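Local coordinates for protein acyl-CoA dehydrogenase FadE3 (Mycobacterium smegmatis, PDB 4IV6) that belongs to the acyl-CoA dehydrogenase family of flavoproteins and holds a dihydroflavine-adenine dinucleotide within its tetrameric assembly, at residues 140-145 / 169-174; 186-191 / 225-230; 263-268 / 286-291. All blocks are in the same frame, centred on the assembly; numbering follows the deposited sequence.

Contact 1 of 3, residues 140-145 / 169-174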
loop_
_atom_site.group_PDB
_atom_site.type_symbol
_atom_site.label_atom_id
_atom_site.label_comp_id
_atom_site.label_asym_id
_atom_site.label_seq_id
_atom_site.Cartn_x
_atom_site.Cartn_y
_atom_site.Cartn_z
ATOM N N THR B 140 2.355 -39.431 -0.882
ATOM C CA THR B 140 1.337 -40.379 -1.300
ATOM C C THR B 140 1.800 -41.110 -2.548
ATOM O O THR B 140 2.110 -40.497 -3.585
ATOM C CB THR B 140 -0.029 -39.713 -1.500
ATOM O OG1 THR B 140 -0.450 -39.013 -0.296
ATOM C CG2 THR B 140 -1.065 -40.753 -1.855
ATOM N N VAL B 141 1.812 -42.432 -2.450
ATOM C CA VAL B 141 2.293 -43.320 -3.502
ATOM C C VAL B 141 1.202 -44.290 -3.948
ATOM O O VAL B 141 0.349 -44.704 -3.139
ATOM C CB VAL B 141 3.508 -44.176 -3.052
ATOM C CG1 VAL B 141 4.722 -43.309 -2.810
ATOM C CG2 VAL B 141 3.196 -45.016 -1.810
ATOM N N ALA B 142 1.247 -44.658 -5.228
ATOM C CA ALA B 142 0.351 -45.645 -5.769
ATOM C C ALA B 142 1.190 -46.653 -6.527
ATOM O O ALA B 142 1.791 -46.332 -7.553
ATOM C CB ALA B 142 -0.658 -44.987 -6.670
ATOM N N ARG B 143 1.249 -47.863 -6.002
ATOM C CA ARG B 143 2.134 -48.882 -6.540
ATOM C C ARG B 143 1.329 -49.989 -7.212
ATOM O O ARG B 143 0.363 -50.508 -6.654
ATOM C CB ARG B 143 3.029 -49.398 -5.416
ATOM C CG ARG B 143 3.307 -50.878 -5.400
ATOM C CD ARG B 143 4.160 -51.199 -4.184
ATOM N NE ARG B 143 5.559 -51.424 -4.528
ATOM C CZ ARG B 143 6.180 -52.572 -4.321
ATOM N NH1 ARG B 143 7.459 -52.709 -4.650
ATOM N NH2 ARG B 143 5.504 -53.573 -3.769
ATOM N N ARG B 144 1.726 -50.326 -8.435
ATOM C CA ARG B 144 1.011 -51.332 -9.187
ATOM C C ARG B 144 1.191 -52.707 -8.539
ATOM O O ARG B 144 2.279 -53.063 -8.103
ATOM C CB ARG B 144 1.482 -51.354 -10.637
ATOM C CG ARG B 144 0.420 -51.872 -11.574
ATOM C CD ARG B 144 1.016 -52.478 -12.807
ATOM N NE ARG B 144 0.030 -52.563 -13.880
ATOM C CZ ARG B 144 -0.326 -51.537 -14.643
ATOM N NH1 ARG B 144 -1.224 -51.726 -15.591
ATOM N NH2 ARG B 144 0.193 -50.318 -14.446
ATOM N N ASP B 145 0.092 -53.439 -8.412
ATOM C CA ASP B 145 0.111 -54.821 -7.963
ATOM C C ASP B 145 -0.987 -55.524 -8.754
ATOM O O ASP B 145 -2.177 -55.369 -8.458
ATOM C CB ASP B 145 -0.147 -54.914 -6.458
ATOM C CG ASP B 145 -0.326 -56.341 -5.977
ATOM O OD1 ASP B 145 0.230 -57.239 -6.589
ATOM O OD2 ASP B 145 -1.024 -56.577 -4.986
ATOM N N LEU B 169 -6.882 -37.802 -7.322
ATOM C CA LEU B 169 -5.778 -37.884 -6.373
ATOM C C LEU B 169 -4.454 -37.778 -7.097
ATOM O O LEU B 169 -4.129 -38.648 -7.895
ATOM C CB LEU B 169 -5.818 -39.229 -5.653
ATOM C CG LEU B 169 -4.780 -39.450 -4.557
ATOM C CD1 LEU B 169 -5.068 -38.569 -3.334
ATOM C CD2 LEU B 169 -4.778 -40.900 -4.140
ATOM N N MET B 170 -3.673 -36.747 -6.792
ATOM C CA MET B 170 -2.329 -36.636 -7.359
ATOM C C MET B 170 -1.409 -37.409 -6.439
ATOM O O MET B 170 -1.401 -37.182 -5.217
ATOM C CB MET B 170 -1.892 -35.184 -7.483
ATOM C CG MET B 170 -0.545 -35.006 -8.190
ATOM S SD MET B 170 -0.031 -33.269 -8.330
ATOM C CE MET B 170 -1.006 -32.743 -9.697
ATOM N N CYS B 171 -0.670 -38.343 -7.023
ATOM C CA CYS B 171 0.152 -39.278 -6.259
ATOM C C CYS B 171 1.328 -39.773 -7.082
ATOM O O CYS B 171 1.370 -39.574 -8.282
ATOM C CB CYS B 171 -0.697 -40.442 -5.775
ATOM S SG CYS B 171 -1.584 -41.314 -7.071
ATOM N N LYS B 172 2.316 -40.367 -6.419
ATOM C CA LYS B 172 3.499 -40.880 -7.083
ATOM C C LYS B 172 3.297 -42.317 -7.520
ATOM O O LYS B 172 3.294 -43.239 -6.685
ATOM C CB LYS B 172 4.743 -40.755 -6.183
ATOM C CG LYS B 172 5.226 -39.306 -6.001
ATOM C CD LYS B 172 6.431 -39.211 -5.077
ATOM C CE LYS B 172 6.984 -37.796 -5.071
ATOM N NZ LYS B 172 7.926 -37.530 -3.966
ATOM N N THR B 173 3.153 -42.508 -8.831
ATOM C CA THR B 173 3.139 -43.857 -9.422
ATOM C C THR B 173 4.542 -44.402 -9.587
ATOM O O THR B 173 4.707 -45.610 -9.681
ATOM C CB THR B 173 2.383 -43.938 -10.764
ATOM O OG1 THR B 173 2.746 -42.824 -11.600
ATOM C CG2 THR B 173 0.868 -43.927 -10.496
ATOM N N ASP B 174 5.538 -43.523 -9.646
ATOM C CA ASP B 174 6.929 -43.972 -9.600
ATOM C C ASP B 174 7.756 -43.008 -8.765
ATOM O O ASP B 174 8.230 -41.994 -9.283
ATOM C CB ASP B 174 7.512 -44.096 -11.008
ATOM C CG ASP B 174 8.968 -44.569 -11.007
ATOM O OD1 ASP B 174 9.482 -44.985 -9.948
ATOM O OD2 ASP B 174 9.608 -44.492 -12.077
HETATM O O HOH W 1 2.853 -47.852 -9.813
#
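OG1 of Thr-140 lies beside the backbone N, chi1 -56°, which leaves CG2 anti to that N, and SG of Cys-171 takes the crowded position between its N and carbonyl carbon, chi1 55°. These two choices set the apolar side of a short strand pairing. The methyl of Thr-140 comes to 3.9 Å from CB of Cys-171, while the sulfur meets CB of Ala-142 at 3.8 Å. The backbones join at a single parallel-type bridge, Val-141 with Lys-172, in which Lys-172 is held through both its N and its O. Its N points in the carbonyl plane of Thr-140 and gives an almost straight bond, N to O 2.8 Å. Its O receives N of Ala-142 at 2.9 Å, from well above the carbonyl plane; the strand segments cross with 67° between their directions. Beyond the bridge a water donates to O of Ala-142 and O of Thr-173 and accepts a weak bond from N of Arg-144. The extended Lys-172 chain leads away, to the carbonyls of Gln-136 and Met-138, and OG1 of Thr-140 turns to Glu-128. Within the middle domain, the start of strand 141-145 meets the C-terminal end of strand 166-172, the middle strand of its sheet. Two direct bonds and a bridging water, where the strands splay, imply a local junction between two sheets, not a continuous pairing.

Contact 2 of 3, residues 186-191 / 225-230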
loop_
_atom_site.group_PDB
_atom_site.type_symbol
_atom_site.label_atom_id
_atom_site.label_comp_id
_atom_site.label_asym_id
_atom_site.label_seq_id
_atom_site.Cartn_x
_atom_site.Cartn_y
_atom_site.Cartn_z
ATOM N N ILE B 186 -2.299 -38.735 -11.848
ATOM C CA ILE B 186 -3.572 -38.489 -11.204
ATOM C C ILE B 186 -4.443 -39.731 -11.351
ATOM O O ILE B 186 -4.567 -40.276 -12.446
ATOM C CB ILE B 186 -4.255 -37.274 -11.812
ATOM C CG1 ILE B 186 -3.457 -35.994 -11.482
ATOM C CG2 ILE B 186 -5.692 -37.169 -11.308
ATOM C CD1 ILE B 186 -3.961 -34.768 -12.234
ATOM N N LEU B 187 -5.005 -40.192 -10.239
ATOM C CA LEU B 187 -5.897 -41.334 -10.230
ATOM C C LEU B 187 -7.269 -40.869 -9.785
ATOM O O LEU B 187 -7.383 -40.015 -8.890
ATOM C CB LEU B 187 -5.403 -42.433 -9.273
ATOM C CG LEU B 187 -3.986 -43.027 -9.407
ATOM C CD1 LEU B 187 -3.833 -44.233 -8.476
ATOM C CD2 LEU B 187 -3.641 -43.431 -10.809
ATOM N N LEU B 188 -8.306 -41.416 -10.417
ATOM C CA LEU B 188 -9.681 -41.134 -10.053
ATOM C C LEU B 188 -10.094 -42.195 -9.040
ATOM O O LEU B 188 -10.358 -43.302 -9.393
ATOM C CB LEU B 188 -10.586 -41.198 -11.290
ATOM C CG LEU B 188 -10.110 -40.336 -12.464
ATOM C CD1 LEU B 188 -10.951 -40.572 -13.690
ATOM C CD2 LEU B 188 -10.162 -38.892 -12.059
ATOM N N VAL B 189 -10.137 -41.823 -7.777
ATOM C CA VAL B 189 -10.321 -42.741 -6.662
ATOM C C VAL B 189 -11.720 -42.627 -6.074
ATOM O O VAL B 189 -12.134 -41.547 -5.645
ATOM C CB VAL B 189 -9.305 -42.378 -5.563
ATOM C CG1 VAL B 189 -9.426 -43.307 -4.358
ATOM C CG2 VAL B 189 -7.904 -42.451 -6.163
ATOM N N GLU B 190 -12.425 -43.744 -6.042
ATOM C CA GLU B 190 -13.680 -43.839 -5.329
ATOM C C GLU B 190 -13.449 -44.164 -3.835
ATOM O O GLU B 190 -12.333 -44.457 -3.405
ATOM C CB GLU B 190 -14.583 -44.913 -5.980
ATOM C CG GLU B 190 -14.794 -44.669 -7.460
ATOM C CD GLU B 190 -15.737 -45.674 -8.107
ATOM O OE1 GLU B 190 -16.175 -46.637 -7.455
ATOM O OE2 GLU B 190 -16.043 -45.495 -9.273
ATOM N N LYS B 191 -14.519 -44.115 -3.060
ATOM C CA LYS B 191 -14.463 -44.388 -1.626
ATOM C C LYS B 191 -14.294 -45.901 -1.326
ATOM O O LYS B 191 -15.227 -46.575 -0.913
ATOM C CB LYS B 191 -15.707 -43.818 -0.941
ATOM C CG LYS B 191 -15.833 -42.289 -0.989
ATOM C CD LYS B 191 -14.796 -41.607 -0.115
ATOM C CE LYS B 191 -14.696 -40.103 -0.357
ATOM N NZ LYS B 191 -15.890 -39.379 0.128
ATOM N N SER B 225 -8.250 -46.688 -12.974
ATOM C CA SER B 225 -8.479 -45.402 -12.304
ATOM C C SER B 225 -7.530 -44.306 -12.782
ATOM O O SER B 225 -7.770 -43.134 -12.510
ATOM C CB SER B 225 -8.321 -45.544 -10.786
ATOM O OG SER B 225 -6.998 -45.921 -10.465
ATOM N N LEU B 226 -6.445 -44.689 -13.453
ATOM C CA LEU B 226 -5.471 -43.734 -13.960
ATOM C C LEU B 226 -6.155 -42.755 -14.877
ATOM O O LEU B 226 -6.930 -43.148 -15.744
ATOM C CB LEU B 226 -4.343 -44.446 -14.731
ATOM C CG LEU B 226 -3.312 -43.516 -15.382
ATOM C CD1 LEU B 226 -2.527 -42.668 -14.370
ATOM C CD2 LEU B 226 -2.365 -44.311 -16.257
ATOM N N LEU B 227 -5.898 -41.468 -14.689
ATOM C CA LEU B 227 -6.437 -40.458 -15.607
ATOM C C LEU B 227 -5.527 -40.404 -16.817
ATOM O O LEU B 227 -4.381 -39.992 -16.712
ATOM C CB LEU B 227 -6.517 -39.085 -14.940
ATOM C CG LEU B 227 -6.992 -37.929 -15.840
ATOM C CD1 LEU B 227 -8.466 -38.080 -16.202
ATOM C CD2 LEU B 227 -6.739 -36.608 -15.136
ATOM N N GLY B 228 -6.054 -40.803 -17.954
ATOM C CA GLY B 228 -5.307 -40.893 -19.212
ATOM C C GLY B 228 -4.702 -42.273 -19.387
ATOM O O GLY B 228 -4.863 -43.149 -18.521
ATOM N N ASP B 229 -3.992 -42.462 -20.501
ATOM C CA ASP B 229 -3.388 -43.750 -20.826
ATOM C C ASP B 229 -2.008 -43.954 -20.223
ATOM O O ASP B 229 -1.600 -45.088 -20.084
ATOM C CB ASP B 229 -3.272 -43.935 -22.343
ATOM C CG ASP B 229 -4.613 -43.940 -23.035
ATOM O OD1 ASP B 229 -5.600 -44.417 -22.455
ATOM O OD2 ASP B 229 -4.672 -43.455 -24.166
ATOM N N ASP B 230 -1.296 -42.873 -19.878
ATOM C CA ASP B 230 0.109 -42.962 -19.464
ATOM C C ASP B 230 0.317 -42.353 -18.089
ATOM O O ASP B 230 -0.233 -41.294 -17.787
ATOM C CB ASP B 230 1.011 -42.205 -20.433
ATOM C CG ASP B 230 0.842 -42.657 -21.866
ATOM O OD1 ASP B 230 1.272 -43.767 -22.203
ATOM O OD2 ASP B 230 0.262 -41.883 -22.637
HETATM O O HOH W 2 -2.640 -38.928 -14.752
#
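Apolar contacts fall on both faces of strand 184-190. On one, Ile-186 and Leu-188 meet Leu-227: CG2 of Ile-186 lies 4.0 Å from CD2 of Leu-227, the two side chains side by side and pointing the same way, and Leu-188 adds a looser methyl contact. On the other, Leu-187 and Leu-226 cross obliquely: CD2 of Leu-187 touches CD1 of Leu-226 at 3.8 Å and also rests against the CA of that residue. CG of Leu-226 is anti to its backbone N, chi1 176°, which brings the end of a side chain whose root points away back toward the strand. Between these faces the backbones meet in a single antiparallel bridge, Leu-187 with Leu-226 as a non-hydrogen-bonded pair. N of Leu-227 donates in the carbonyl plane of Ile-186, N to O 2.9 Å, and N of Leu-188 donates to O of Ser-225 at 2.8 Å, nearly straight at its hydrogen but above the carbonyl plane. At the polar edge, a water accepts from N of Ile-186 and donates to O of Leu-227, whereas OG of Ser-225 turns to the carbonyl of Pro-222. The loop 225-230, leading into helix 234-270, thereby extends the outer side of strand 184-190, the sheet's outermost. Tyr-149 of strand 148-159 packs against Leu-187, Ser-225 and Leu-226, and helix 83-102 meets Leu-188 and Leu-227 through Leu-99, Leu-98 and Phe-102.

Contact 3 of 3, residues 263-268 / 286-291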
loop_
_atom_site.group_PDB
_atom_site.type_symbol
_atom_site.label_atom_id
_atom_site.label_comp_id
_atom_site.label_asym_id
_atom_site.label_seq_id
_atom_site.Cartn_x
_atom_site.Cartn_y
_atom_site.Cartn_z
ATOM N N ASP B 263 -22.591 -3.743 0.463
ATOM C CA ASP B 263 -22.992 -3.454 1.834
ATOM C C ASP B 263 -22.427 -2.122 2.307
ATOM O O ASP B 263 -23.115 -1.337 2.941
ATOM C CB ASP B 263 -22.558 -4.559 2.806
ATOM C CG ASP B 263 -23.408 -5.814 2.700
ATOM O OD1 ASP B 263 -24.343 -5.849 1.847
ATOM O OD2 ASP B 263 -23.127 -6.789 3.457
ATOM N N ALA B 264 -21.161 -1.872 2.006
ATOM C CA ALA B 264 -20.511 -0.637 2.397
ATOM C C ALA B 264 -21.169 0.585 1.733
ATOM O O ALA B 264 -21.428 1.587 2.379
ATOM C CB ALA B 264 -19.046 -0.704 2.043
ATOM N N LEU B 265 -21.457 0.483 0.447
ATOM C CA LEU B 265 -22.070 1.601 -0.278
ATOM C C LEU B 265 -23.462 1.895 0.226
ATOM O O LEU B 265 -23.808 3.053 0.448
ATOM C CB LEU B 265 -22.133 1.286 -1.761
ATOM C CG LEU B 265 -22.734 2.361 -2.661
ATOM C CD1 LEU B 265 -21.990 3.678 -2.550
ATOM C CD2 LEU B 265 -22.673 1.852 -4.096
ATOM N N ARG B 266 -24.248 0.845 0.434
ATOM C CA ARG B 266 -25.567 0.997 1.011
ATOM C C ARG B 266 -25.490 1.596 2.406
ATOM O O ARG B 266 -26.173 2.573 2.703
ATOM C CB ARG B 266 -26.308 -0.332 1.087
ATOM C CG ARG B 266 -27.620 -0.239 1.859
ATOM C CD ARG B 266 -28.409 -1.561 1.878
ATOM N NE ARG B 266 -27.567 -2.695 2.300
ATOM C CZ ARG B 266 -27.030 -2.864 3.521
ATOM N NH1 ARG B 266 -27.226 -1.990 4.529
ATOM N NH2 ARG B 266 -26.293 -3.941 3.750
ATOM N N TYR B 267 -24.670 1.009 3.278
ATOM C CA TYR B 267 -24.565 1.542 4.633
ATOM C C TYR B 267 -24.170 3.022 4.636
ATOM O O TYR B 267 -24.667 3.772 5.451
ATOM C CB TYR B 267 -23.542 0.767 5.462
ATOM C CG TYR B 267 -23.590 1.095 6.924
ATOM C CD1 TYR B 267 -24.635 0.631 7.736
ATOM C CD2 TYR B 267 -22.594 1.864 7.511
ATOM C CE1 TYR B 267 -24.691 0.937 9.105
ATOM C CE2 TYR B 267 -22.622 2.168 8.869
ATOM C CZ TYR B 267 -23.674 1.718 9.667
ATOM O OH TYR B 267 -23.661 2.028 11.020
ATOM N N SER B 268 -23.291 3.423 3.730
ATOM C CA SER B 268 -22.761 4.798 3.682
ATOM C C SER B 268 -23.815 5.850 3.314
ATOM O O SER B 268 -23.627 7.059 3.528
ATOM C CB SER B 268 -21.604 4.909 2.692
ATOM O OG SER B 268 -22.064 5.034 1.356
ATOM N N ASN B 286 -13.879 8.450 -0.292
ATOM C CA ASN B 286 -12.640 8.026 -0.916
ATOM C C ASN B 286 -12.459 6.520 -0.852
ATOM O O ASN B 286 -11.982 5.889 -1.819
ATOM C CB ASN B 286 -11.450 8.723 -0.253
ATOM C CG ASN B 286 -11.397 10.213 -0.546
ATOM O OD1 ASN B 286 -12.130 10.733 -1.391
ATOM N ND2 ASN B 286 -10.549 10.917 0.190
ATOM N N MET B 287 -12.798 5.926 0.285
ATOM C CA MET B 287 -12.730 4.468 0.401
ATOM C C MET B 287 -13.686 3.843 -0.607
ATOM O O MET B 287 -13.326 2.899 -1.287
ATOM C CB MET B 287 -13.061 3.968 1.812
ATOM C CG MET B 287 -11.917 4.091 2.794
ATOM S SD MET B 287 -12.314 3.290 4.389
ATOM C CE MET B 287 -13.552 4.348 5.104
ATOM N N LEU B 288 -14.916 4.361 -0.700
ATOM C CA LEU B 288 -15.883 3.801 -1.665
ATOM C C LEU B 288 -15.364 3.905 -3.101
ATOM O O LEU B 288 -15.530 2.979 -3.903
ATOM C CB LEU B 288 -17.233 4.517 -1.542
ATOM C CG LEU B 288 -17.890 4.266 -0.184
ATOM C CD1 LEU B 288 -19.016 5.266 0.013
ATOM C CD2 LEU B 288 -18.359 2.814 -0.084
ATOM N N ALA B 289 -14.793 5.060 -3.445
ATOM C CA ALA B 289 -14.268 5.260 -4.791
ATOM C C ALA B 289 -13.144 4.267 -5.096
ATOM O O ALA B 289 -13.105 3.688 -6.177
ATOM C CB ALA B 289 -13.779 6.694 -4.986
ATOM N N ASP B 290 -12.245 4.077 -4.129
ATOM C CA ASP B 290 -11.116 3.161 -4.309
ATOM C C ASP B 290 -11.615 1.728 -4.417
ATOM O O ASP B 290 -11.182 0.991 -5.298
ATOM C CB ASP B 290 -10.105 3.296 -3.183
ATOM C CG ASP B 290 -9.252 4.514 -3.334
ATOM O OD1 ASP B 290 -9.207 5.070 -4.449
ATOM O OD2 ASP B 290 -8.645 4.948 -2.339
ATOM N N MET B 291 -12.559 1.360 -3.558
ATOM C CA MET B 291 -13.158 0.021 -3.571
ATOM C C MET B 291 -13.837 -0.285 -4.917
ATOM O O MET B 291 -13.620 -1.350 -5.539
ATOM C CB MET B 291 -14.179 -0.119 -2.413
ATOM C CG MET B 291 -13.552 -0.051 -1.028
ATOM S SD MET B 291 -14.737 0.395 0.284
ATOM C CE MET B 291 -15.579 -1.139 0.470
#
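Leu-288 is the principal bump of this helix pair, and the hollow that receives it is framed by Ala-264, Leu-265 and Ser-268. Its CG stands anti to the carbonyl carbon, chi1 -65°, and its two methyls divide the work. CD2 presses against the helix backbone, 3.9 Å from CA of Leu-265, with CB of Ala-264 slightly farther off. CD1 goes the other way, toward the next turn, and reaches OG of Ser-268 at 3.3 Å, a close apolar-to-polar touch; CD1 of Leu-265 flanks it at 4.2 Å. The small side chains of Ala-264 and Ser-268, one turn apart, let the branched end of Leu-288 come close to the backbone. One turn further along the partner helix, Met-291 supplies a second, slimmer bump. Its chain bends at chi3, 77°, and lays CE over the methyl of Ala-264, CE to CB 3.8 Å, so that Ala-264 is met by both residues. The hydroxyl of Ser-268 sits in the crowded position between its N and carbonyl carbon and folds back to donate to O of Leu-265 at 2.8 Å. Its proton is thereby given to its own helix, consistent with the oxygen tolerating the nearby methyl. The helices run nearly antiparallel, 152° between directions, with segment axes 10.6 Å apart. Helices 234-270 and 282-310 are successive in the C-terminal helical domain; the connection between them, with hairpin 272-273/276-277, contributes to a dihydroflavine-adenine dinucleotide pocket, whose ligand lies about 8 Å from the side chain of Ser-268. Trp-279 from that connection touches both Ser-268 and Leu-288. Helix 316-340 packs beside the pair, with Ala-337 on Ala-264 and Asp-336 on Met-291, and a second subunit adds Gly-385 against Leu-265 and a salt bridge from its Arg-373 to Asp-290.

The three contacts follow one another in series along the chain. Contacts 1 and 2 are neighbours, their centres 10 Å apart, because strands 166-172 and 184-190 lie side by side in one sheet; Leu-187 packs on Ala-142 and Cys-171, so their apolar sides merge. Together they tie the start of strand 141-145 and the connection leading into helix 234-270 to opposite flanks of this strand pair. Contact 3 lies at the far end of that same long helix, about 34 Å away between nearest atoms and across the chain's centre. Contacts 1 and 2 therefore belong to the beta-rich middle domain and contact 3 to the helical C-terminal domain, where other subunits approach.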